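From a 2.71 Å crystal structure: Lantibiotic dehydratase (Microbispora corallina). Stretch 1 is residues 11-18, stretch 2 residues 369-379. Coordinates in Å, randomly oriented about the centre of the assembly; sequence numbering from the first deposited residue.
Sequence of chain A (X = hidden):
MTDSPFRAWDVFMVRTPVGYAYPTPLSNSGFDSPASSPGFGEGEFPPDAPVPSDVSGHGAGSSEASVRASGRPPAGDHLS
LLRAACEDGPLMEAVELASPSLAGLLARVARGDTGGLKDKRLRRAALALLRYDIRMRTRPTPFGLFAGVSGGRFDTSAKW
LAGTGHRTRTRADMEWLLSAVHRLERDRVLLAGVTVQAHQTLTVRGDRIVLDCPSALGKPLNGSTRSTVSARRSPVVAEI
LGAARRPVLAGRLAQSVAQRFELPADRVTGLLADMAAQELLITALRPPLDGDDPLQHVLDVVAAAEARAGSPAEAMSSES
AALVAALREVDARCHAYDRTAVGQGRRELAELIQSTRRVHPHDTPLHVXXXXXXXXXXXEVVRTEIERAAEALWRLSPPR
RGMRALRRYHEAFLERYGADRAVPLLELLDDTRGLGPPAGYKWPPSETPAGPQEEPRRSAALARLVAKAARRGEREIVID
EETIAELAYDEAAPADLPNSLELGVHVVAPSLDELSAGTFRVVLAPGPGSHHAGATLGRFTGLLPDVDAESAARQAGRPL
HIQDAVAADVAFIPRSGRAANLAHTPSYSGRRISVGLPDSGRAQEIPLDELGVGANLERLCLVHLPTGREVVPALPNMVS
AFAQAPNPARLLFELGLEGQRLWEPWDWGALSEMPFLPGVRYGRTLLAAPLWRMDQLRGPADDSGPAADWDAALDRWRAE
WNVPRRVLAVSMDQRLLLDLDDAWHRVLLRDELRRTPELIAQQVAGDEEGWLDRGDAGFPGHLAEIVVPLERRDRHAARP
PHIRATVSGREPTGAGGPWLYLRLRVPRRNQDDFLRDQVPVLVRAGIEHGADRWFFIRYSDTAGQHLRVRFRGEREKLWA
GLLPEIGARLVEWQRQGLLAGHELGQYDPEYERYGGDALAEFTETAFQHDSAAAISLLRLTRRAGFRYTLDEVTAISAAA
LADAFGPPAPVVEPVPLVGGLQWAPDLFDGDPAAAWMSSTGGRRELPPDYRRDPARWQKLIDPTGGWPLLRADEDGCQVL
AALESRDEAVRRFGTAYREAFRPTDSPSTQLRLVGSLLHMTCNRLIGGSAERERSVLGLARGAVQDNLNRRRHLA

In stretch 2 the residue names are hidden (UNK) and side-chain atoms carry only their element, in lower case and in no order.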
# COMPACT_ATOMS: atom_id res chain seq x y z
N VAL A 11 -27.81 -14.12 -33.57
CA VAL A 11 -28.94 -13.67 -32.76
C VAL A 11 -28.44 -12.86 -31.59
O VAL A 11 -27.25 -12.93 -31.25
CB VAL A 11 -29.77 -14.84 -32.22
CG1 VAL A 11 -30.28 -15.69 -33.36
CG2 VAL A 11 -28.96 -15.67 -31.24
N PHE A 12 -29.35 -12.10 -30.99
CA PHE A 12 -29.04 -11.30 -29.82
C PHE A 12 -30.29 -11.12 -29.01
O PHE A 12 -31.38 -11.39 -29.50
CB PHE A 12 -28.42 -9.95 -30.21
CG PHE A 12 -29.20 -9.16 -31.22
CD1 PHE A 12 -30.43 -8.58 -30.90
CD2 PHE A 12 -28.68 -8.95 -32.50
CE1 PHE A 12 -31.13 -7.84 -31.82
CE2 PHE A 12 -29.38 -8.21 -33.42
CZ PHE A 12 -30.61 -7.66 -33.08
N MET A 13 -30.15 -10.71 -27.75
CA MET A 13 -31.32 -10.51 -26.89
C MET A 13 -31.64 -9.03 -26.81
O MET A 13 -30.77 -8.19 -27.02
CB MET A 13 -31.09 -11.09 -25.49
CG MET A 13 -32.37 -11.21 -24.65
SD MET A 13 -32.15 -11.65 -22.91
CE MET A 13 -31.47 -10.13 -22.23
N VAL A 14 -32.89 -8.71 -26.52
CA VAL A 14 -33.34 -7.33 -26.45
C VAL A 14 -34.01 -7.17 -25.11
O VAL A 14 -34.77 -8.06 -24.71
CB VAL A 14 -34.37 -7.00 -27.54
CG1 VAL A 14 -34.82 -5.56 -27.43
CG2 VAL A 14 -33.78 -7.28 -28.91
N ARG A 15 -33.68 -6.10 -24.40
CA ARG A 15 -34.37 -5.75 -23.16
C ARG A 15 -35.18 -4.52 -23.47
O ARG A 15 -34.69 -3.62 -24.16
CB ARG A 15 -33.40 -5.40 -22.04
CG ARG A 15 -32.16 -6.26 -21.89
CD ARG A 15 -31.34 -5.77 -20.70
NE ARG A 15 -30.20 -6.63 -20.42
CZ ARG A 15 -28.93 -6.25 -20.57
NH1 ARG A 15 -28.65 -5.02 -21.00
NH2 ARG A 15 -27.96 -7.09 -20.31
N THR A 16 -36.41 -4.45 -22.99
CA THR A 16 -37.25 -3.30 -23.28
C THR A 16 -38.42 -3.13 -22.31
O THR A 16 -38.94 -4.11 -21.79
CB THR A 16 -37.73 -3.38 -24.73
OG1 THR A 16 -37.05 -2.39 -25.50
CG2 THR A 16 -39.26 -3.21 -24.86
N PRO A 17 -38.84 -1.87 -22.04
CA PRO A 17 -40.02 -1.69 -21.19
C PRO A 17 -41.35 -1.91 -21.94
O PRO A 17 -41.37 -1.82 -23.16
CB PRO A 17 -39.89 -0.23 -20.73
CG PRO A 17 -39.15 0.43 -21.84
CD PRO A 17 -38.23 -0.59 -22.44
N VAL A 18 -42.44 -2.16 -21.22
CA VAL A 18 -43.73 -2.36 -21.89
C VAL A 18 -44.15 -1.08 -22.61
O VAL A 18 -44.60 -1.14 -23.76
CB VAL A 18 -44.86 -2.74 -20.92
CG1 VAL A 18 -44.37 -3.70 -19.86
CG2 VAL A 18 -45.42 -1.51 -20.30
N UNK A 369 -40.74 -13.01 -15.08
CA UNK A 369 -40.04 -12.51 -16.25
C UNK A 369 -41.09 -12.23 -17.33
O UNK A 369 -42.07 -12.98 -17.48
o UNK A 369 -37.50 -15.15 -15.93
c UNK A 369 -38.03 -14.02 -15.73
o UNK A 369 -37.77 -13.29 -14.74
c UNK A 369 -39.04 -13.54 -16.79
N UNK A 370 -40.87 -11.17 -18.10
CA UNK A 370 -41.82 -10.75 -19.09
C UNK A 370 -41.27 -10.96 -20.48
O UNK A 370 -40.19 -10.46 -20.80
c UNK A 370 -44.49 -9.61 -19.53
c UNK A 370 -42.10 -9.28 -18.92
c UNK A 370 -43.48 -7.29 -19.50
c UNK A 370 -43.24 -8.76 -19.78
N UNK A 371 -41.99 -11.68 -21.33
CA UNK A 371 -41.60 -11.77 -22.73
C UNK A 371 -42.29 -10.66 -23.51
O UNK A 371 -43.52 -10.57 -23.52
c UNK A 371 -41.41 -13.20 -24.80
c UNK A 371 -41.90 -13.12 -23.36
c UNK A 371 -41.61 -14.57 -25.38
n UNK A 371 -43.01 -14.94 -25.34
n UNK A 371 -43.46 -13.83 -27.29
c UNK A 371 -43.88 -14.55 -26.26
n UNK A 371 -45.16 -14.90 -26.16
N UNK A 372 -41.48 -9.78 -24.10
CA UNK A 372 -41.97 -8.67 -24.88
C UNK A 372 -42.35 -9.07 -26.31
O UNK A 372 -41.56 -9.74 -27.00
c UNK A 372 -40.92 -7.55 -24.94
c UNK A 372 -42.03 -6.42 -22.89
c UNK A 372 -41.29 -6.50 -25.98
c UNK A 372 -40.74 -6.92 -23.56
N UNK A 373 -43.54 -8.69 -26.75
CA UNK A 373 -43.95 -8.87 -28.15
C UNK A 373 -43.32 -7.77 -29.00
O UNK A 373 -43.80 -6.64 -29.04
o UNK A 373 -47.15 -9.00 -30.02
o UNK A 373 -45.09 -9.54 -30.58
c UNK A 373 -45.94 -9.16 -29.74
c UNK A 373 -45.48 -8.88 -28.30
N UNK A 374 -42.24 -8.13 -29.68
CA UNK A 374 -41.42 -7.17 -30.40
C UNK A 374 -40.47 -7.97 -31.26
O UNK A 374 -39.79 -8.88 -30.78
c UNK A 374 -40.64 -6.28 -29.43
c UNK A 374 -39.61 -5.22 -29.89
c UNK A 374 -40.25 -4.00 -30.58
c UNK A 374 -38.78 -4.76 -28.68
N UNK A 375 -40.45 -7.64 -32.53
CA UNK A 375 -39.51 -8.25 -33.44
C UNK A 375 -38.49 -7.19 -33.81
O UNK A 375 -38.84 -6.08 -34.18
c UNK A 375 -39.31 -9.63 -35.56
o UNK A 375 -41.26 -9.92 -36.93
o UNK A 375 -39.41 -11.02 -37.49
c UNK A 375 -40.05 -10.24 -36.74
c UNK A 375 -40.22 -8.84 -34.65
N UNK A 376 -37.22 -7.53 -33.65
CA UNK A 376 -36.16 -6.61 -33.99
C UNK A 376 -35.16 -7.26 -34.91
O UNK A 376 -34.68 -8.37 -34.66
c UNK A 376 -36.38 -5.19 -31.94
c UNK A 376 -35.44 -6.07 -32.75
c UNK A 376 -34.22 -5.28 -33.17
N UNK A 377 -34.87 -6.58 -36.01
CA UNK A 377 -33.82 -7.04 -36.90
C UNK A 377 -32.91 -5.89 -37.23
O UNK A 377 -33.36 -4.76 -37.41
c UNK A 377 -34.91 -9.06 -37.94
c UNK A 377 -34.40 -7.66 -38.17
n UNK A 377 -36.98 -12.94 -38.61
n UNK A 377 -36.57 -10.69 -38.67
n UNK A 377 -35.16 -12.14 -39.77
c UNK A 377 -35.81 -9.51 -39.06
c UNK A 377 -36.23 -11.93 -39.02
N UNK A 378 -31.62 -6.16 -37.30
CA UNK A 378 -30.68 -5.10 -37.59
C UNK A 378 -29.79 -5.57 -38.72
O UNK A 378 -29.44 -6.74 -38.80
c UNK A 378 -31.26 -3.04 -35.16
c UNK A 378 -29.51 -4.34 -33.94
c UNK A 378 -29.86 -4.78 -36.34
c UNK A 378 -30.56 -4.39 -35.04
N UNK A 379 -29.44 -4.65 -39.63
CA UNK A 379 -28.64 -4.99 -40.80
C UNK A 379 -27.22 -5.29 -40.39
O UNK A 379 -26.82 -5.00 -39.27
c UNK A 379 -28.80 -2.63 -40.59
c UNK A 379 -28.66 -3.69 -41.60
c UNK A 379 -29.78 -3.22 -39.60

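Position 369 carries two side-chain carbons, the second bearing two oxygens: a short carboxylate, Asp-369. Its side chain is out of reach of stretch 1, and one of its oxygens is hydrogen-bonded elsewhere in the structure. Position 370 has four carbons forked at the second, and one branch tip lies 3.7 Å from Val-18 CG1; the fork identifies Leu-370, and the touching atom is its CD2. At 371, three carbons, a nitrogen and a carbon with two more nitrogens form a guanidinium chain, Arg-371, which does not reach stretch 1.

Position 372 also has four carbons, but the fork is at the first and one arm is two carbons long, and its carbons touch Thr-16. That beta-branching gives Ile-372 rather than leucine. Its CG1 lies 3.8 Å from Thr-16 O and its CG2 4.0 Å from Thr-16 CG2. Position 373 repeats the short carboxylate pattern of two carbons and two oxygens, so it is Asp-373, also out of reach.

At 374, four carbons fork at the second and touch Val-14 and Thr-16, defining Leu-374. Its CD2 is shared between two neighbours, 4.2 Å from Val-14 CG1 and 4.2 Å from Thr-16 CG2. Position 375 has three carbons, the third with two oxygens, one carbon longer than the aspartates: Glu-375, whose CA-to-CB bond points away from stretch 1. Position 376 has one carbon carrying two others, in contact with Phe-12 and Val-14, hence Val-376; its CB is 4.4 Å from Val-14 CG2, and its CG1 sits at the edge of the Phe-12 ring, 4.2 Å from Phe-12 CE1.

Position 377 has three carbons, a nitrogen, then a carbon carrying two more nitrogens, and touches nothing on stretch 1: Arg-377. Its CA-to-CB bond points away from stretch 1, and it forms a salt bridge along its own strand, with Arg-377 NE 3.1 Å from Glu-375 OE2. Position 378, four carbons forked at the second and touching the Phe-12 ring, is Leu-378, whose CD1 lies 3.6 Å from Phe-12 CZ. At 379, three carbons close a ring onto the backbone nitrogen: Pro-379, at the N-cap position right before a helix.

The contact is mostly side-chain packing, with Ile-372 also against the backbone O of Thr-16; no hydrogen bond crosses it. The strand axes approach to 9.0 Å, and their directions differ by 130°, so the chains run roughly, not strictly, antiparallel. Accordingly, the partners descend from 378 to 370 as stretch 1 rises from Phe-12 to Val-18. Strand alternation puts Phe-12, Val-14 and Thr-16 toward Leu-374, Val-376 and Leu-378, while the CA-to-CB bonds of Glu-375 and Arg-377 point away from stretch 1. The stretches together bury 361 Å², almost all of it from apolar residues and Thr-16.

Stretch 2 (369-379) DLRIDLEVRLP
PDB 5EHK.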